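Local structure of bluetongue virus COAT protein VP7 (1BVP) at the interface of chains A and B. The protein forms homotrimers that assemble on an inner scaffold of VP3 as the 260 capsomers of the bluetongue virus core. Coordinates in Å, arbitrary orientation; residue numbers count along the deposited sequence, not the author numbering. Chains: chain A/B, Bluetongue virus COAT protein VP7.

Contact 1: the interface of chains A and B. Residues chain A 187, 189, 222, 246, 248; chain B 129-130, 156.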
# COMPACT_ATOMS: atom_id res chain seq x y z
N VAL A 187 -1.05 12.32 -19.87
CA VAL A 187 -1.15 13.78 -19.74
C VAL A 187 -0.08 14.31 -20.67
O VAL A 187 1.02 13.74 -20.75
CB VAL A 187 -1.18 14.40 -18.29
CG1 VAL A 187 -0.99 13.38 -17.23
CG2 VAL A 187 -0.25 15.59 -18.19
N ARG A 189 2.01 17.64 -22.51
CA ARG A 189 2.43 19.01 -22.28
C ARG A 189 3.22 19.55 -23.48
O ARG A 189 3.78 18.79 -24.30
CB ARG A 189 3.32 19.04 -21.06
CG ARG A 189 2.68 18.54 -19.81
CD ARG A 189 3.66 18.51 -18.67
NE ARG A 189 3.09 17.89 -17.47
CZ ARG A 189 3.15 16.58 -17.19
NH1 ARG A 189 3.76 15.73 -18.01
NH2 ARG A 189 2.59 16.10 -16.08
N ILE A 222 -5.50 14.60 -17.05
CA ILE A 222 -5.42 13.15 -17.27
C ILE A 222 -6.41 12.68 -18.32
O ILE A 222 -7.58 13.04 -18.29
CB ILE A 222 -5.66 12.35 -15.97
CG1 ILE A 222 -4.52 12.64 -15.01
CG2 ILE A 222 -5.59 10.87 -16.25
CD1 ILE A 222 -4.78 12.15 -13.64
N GLN A 246 3.18 11.95 -21.13
CA GLN A 246 3.48 11.14 -19.95
C GLN A 246 2.44 10.07 -19.64
O GLN A 246 1.24 10.37 -19.65
CB GLN A 246 3.51 12.03 -18.73
CG GLN A 246 3.94 11.31 -17.50
CD GLN A 246 3.80 12.17 -16.26
OE1 GLN A 246 3.45 13.35 -16.33
NE2 GLN A 246 4.08 11.57 -15.10
N VAL A 248 1.07 8.50 -16.87
CA VAL A 248 1.02 8.64 -15.43
C VAL A 248 0.83 7.31 -14.68
O VAL A 248 1.42 7.10 -13.62
CB VAL A 248 0.11 9.80 -14.98
CG1 VAL A 248 -0.92 10.07 -15.98
CG2 VAL A 248 -0.46 9.52 -13.64
N PHE B 129 3.41 18.74 -9.79
CA PHE B 129 3.13 19.51 -11.02
C PHE B 129 2.57 18.68 -12.14
O PHE B 129 2.75 19.01 -13.29
CB PHE B 129 4.40 20.18 -11.54
CG PHE B 129 4.98 21.17 -10.60
CD1 PHE B 129 4.41 22.44 -10.47
CD2 PHE B 129 6.08 20.82 -9.81
CE1 PHE B 129 4.93 23.38 -9.54
CE2 PHE B 129 6.61 21.73 -8.90
CZ PHE B 129 6.03 23.02 -8.76
N LEU B 130 1.86 17.62 -11.81
CA LEU B 130 1.28 16.79 -12.83
C LEU B 130 0.34 17.57 -13.76
O LEU B 130 0.30 17.32 -14.96
CB LEU B 130 0.50 15.66 -12.19
CG LEU B 130 -0.12 14.68 -13.19
CD1 LEU B 130 0.88 13.58 -13.54
CD2 LEU B 130 -1.40 14.09 -12.62
N PRO B 156 7.16 16.52 -13.70
CA PRO B 156 5.89 16.44 -12.96
C PRO B 156 6.10 16.73 -11.48
O PRO B 156 5.17 17.11 -10.79
CB PRO B 156 5.46 14.99 -13.16
CG PRO B 156 6.30 14.49 -14.32
CD PRO B 156 7.60 15.19 -14.13
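B:Leu130 of one VP7 subunit presses into a patch of chain A made by strands 183-191 and 241-252 and the loop residue A:Ile222. This is a subunit contact of the orbivirus VP7 trimer, in the domain that carries the beta-sandwich of this family. B:Leu130 and B:Pro156 both sit in loops of chain B. From its CB, with CG anti to the backbone N (chi1 -178°), the leucine reaches a fork at CG. The CD1 branch goes to the strand residues. B:Leu130 CD1 comes within 3.8 Å of the amide oxygen OE1 of A:Gln246 and lies beside NH2 of A:Arg189. It is also near CB of A:Val248 and CG1 of A:Val187. The CD2 branch of B:Leu130 turns to the loop and meets CD1 of A:Ile222 at 4.0 Å. The two side chains cross at about a right angle there.

The backbone of the same leucine supplies a polar link. A:Arg189 NH2 donates to the carbonyl O of B:Leu130 at 2.8 Å. This oxygen lies 26° out of the guanidinium plane, so the bond is tilted. A:Gln246 positions the arginine from within chain A. Its OE1 accepts from A:Arg189 NH1 and from A:Arg189 NH2, at 2.9 Å each, and lies in the guanidinium plane. This end-on grip should limit rotation of the guanidinium group. CG2 of A:Val187 covers one guanidinium face, offset toward its rim. A:Gln246 has an extended chain beyond CG, which carries its amide to B:Pro156. Ring carbon CG of the proline lies 3.7 Å from A:Gln246 OE1 and is about as near to NE2.

Contact 2: the interface of chains A and B. Residues chain A 101, 103, 106-107; chain B 13, 16-17, 19, 29.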
# COMPACT_ATOMS: atom_id res chain seq x y z
N PHE A 101 -13.44 -24.23 11.91
CA PHE A 101 -12.58 -23.14 11.47
C PHE A 101 -13.35 -21.84 11.74
O PHE A 101 -14.58 -21.85 11.83
CB PHE A 101 -12.18 -23.28 9.99
CG PHE A 101 -13.33 -23.51 9.05
CD1 PHE A 101 -14.12 -22.44 8.61
CD2 PHE A 101 -13.62 -24.79 8.59
CE1 PHE A 101 -15.19 -22.66 7.72
CE2 PHE A 101 -14.67 -25.02 7.70
CZ PHE A 101 -15.46 -23.95 7.26
N THR A 103 -14.70 -17.81 11.23
CA THR A 103 -15.21 -16.94 10.19
C THR A 103 -14.04 -16.19 9.51
O THR A 103 -14.01 -16.11 8.28
CB THR A 103 -16.22 -15.94 10.80
OG1 THR A 103 -17.43 -16.62 11.12
CG2 THR A 103 -16.54 -14.84 9.85
N ALA A 106 -12.03 -18.58 7.30
CA ALA A 106 -12.85 -18.99 6.17
C ALA A 106 -12.84 -17.91 5.13
O ALA A 106 -12.65 -18.15 3.95
CB ALA A 106 -14.28 -19.25 6.64
N ASN A 107 -13.13 -16.70 5.57
CA ASN A 107 -13.18 -15.55 4.68
C ASN A 107 -11.85 -15.22 4.02
O ASN A 107 -11.78 -14.83 2.86
CB ASN A 107 -13.74 -14.35 5.43
CG ASN A 107 -15.25 -14.41 5.54
OD1 ASN A 107 -15.97 -13.87 4.71
ND2 ASN A 107 -15.74 -15.10 6.55
N ARG B 13 -20.40 -12.47 5.96
CA ARG B 13 -19.14 -13.16 6.29
C ARG B 13 -19.42 -14.56 6.86
O ARG B 13 -18.64 -15.48 6.66
CB ARG B 13 -18.25 -12.32 7.21
CG ARG B 13 -17.90 -10.95 6.70
CD ARG B 13 -16.96 -10.13 7.63
NE ARG B 13 -15.55 -10.49 7.44
CZ ARG B 13 -14.73 -10.96 8.39
NH1 ARG B 13 -15.15 -11.13 9.65
NH2 ARG B 13 -13.47 -11.31 8.07
N ALA B 16 -20.05 -17.03 4.10
CA ALA B 16 -18.83 -17.41 3.38
C ALA B 16 -18.13 -18.54 4.10
O ALA B 16 -17.10 -19.03 3.65
CB ALA B 16 -17.90 -16.24 3.25
N THR B 17 -18.65 -18.90 5.26
CA THR B 17 -18.13 -19.98 6.08
C THR B 17 -18.62 -21.34 5.57
O THR B 17 -17.94 -22.35 5.73
CB THR B 17 -18.63 -19.74 7.50
OG1 THR B 17 -17.72 -18.88 8.18
CG2 THR B 17 -18.80 -20.99 8.23
N GLN B 19 -18.40 -23.47 3.41
CA GLN B 19 -17.57 -24.01 2.35
C GLN B 19 -18.05 -25.38 1.90
O GLN B 19 -18.15 -25.67 0.73
CB GLN B 19 -16.08 -24.03 2.77
CG GLN B 19 -15.10 -23.11 1.94
CD GLN B 19 -14.71 -21.77 2.64
OE1 GLN B 19 -15.53 -20.87 2.83
NE2 GLN B 19 -13.45 -21.63 2.96
N VAL B 29 -21.35 -18.62 14.60
CA VAL B 29 -21.95 -18.59 13.26
C VAL B 29 -23.39 -19.08 13.22
O VAL B 29 -24.23 -18.50 12.53
CB VAL B 29 -21.12 -19.46 12.27
CG1 VAL B 29 -21.75 -19.53 10.91
CG2 VAL B 29 -19.72 -18.95 12.20
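The subunit interface here joins helical parts of two VP7 chains and helps hold the trimer together. A:Phe101 and helix 103-116 of chain A meet the end of helix 2-15 of chain B, the loop that follows it, and helix 27-44. A:Asn107 makes a polar link across the contact. Its amide nitrogen ND2 donates to the backbone O of B:Arg13 at 2.9 Å, and the bond is almost straight (174° at H). The same ND2 donates within its own helix to the backbone O of A:Thr103 at 2.6 Å. Both acceptors lie close to the amide plane, so the two bonds fix how the amide is turned. This leaves OD1 toward B:Ala16, whose CB lies 3.4 Å away. CB of B:Arg13 also packs by the amide.

A:Thr103 spreads its two branches over different parts of chain B. Its hydroxyl OG1 sits beside the backbone N (chi1 -73°) and touches CG2 of B:Val29 at 3.4 Å. The methyl CG2 instead faces B:Arg13, near CB and the guanidinium NH1. B:Thr17 fits between A:Phe101, A:Thr103 and A:Ala106. Its CA lies 4.0 Å from CB of A:Ala106, and its methyl CG2 is near A:Phe101 CE1. The phenyl ring turns its edge to the backbone of this threonine. Carbonyl O of B:Thr17 lies in the ring plane, 3.3 Å from A:Phe101 CZ. For VP7, the site docks one subunit's helix 103-116 on the N-terminal helical region of its neighbour, and so supports the trimer that serves as the capsomer.

The C-alpha centres of contact 1 and contact 2 are about 45 Å apart. They share no residue and no helix or strand, yet both join chains A and B. Contact 1 uses strands and loops; contact 2 uses helices and the segments beside them. The same two subunits are therefore tied at widely separated levels, which should restrict tilting of one subunit against the other. Neither patch pairs a residue with its own copy. Such unlike surfaces suit the cyclic trimer, in which every subunit can offer one surface to one neighbour and the complementary surface to the other.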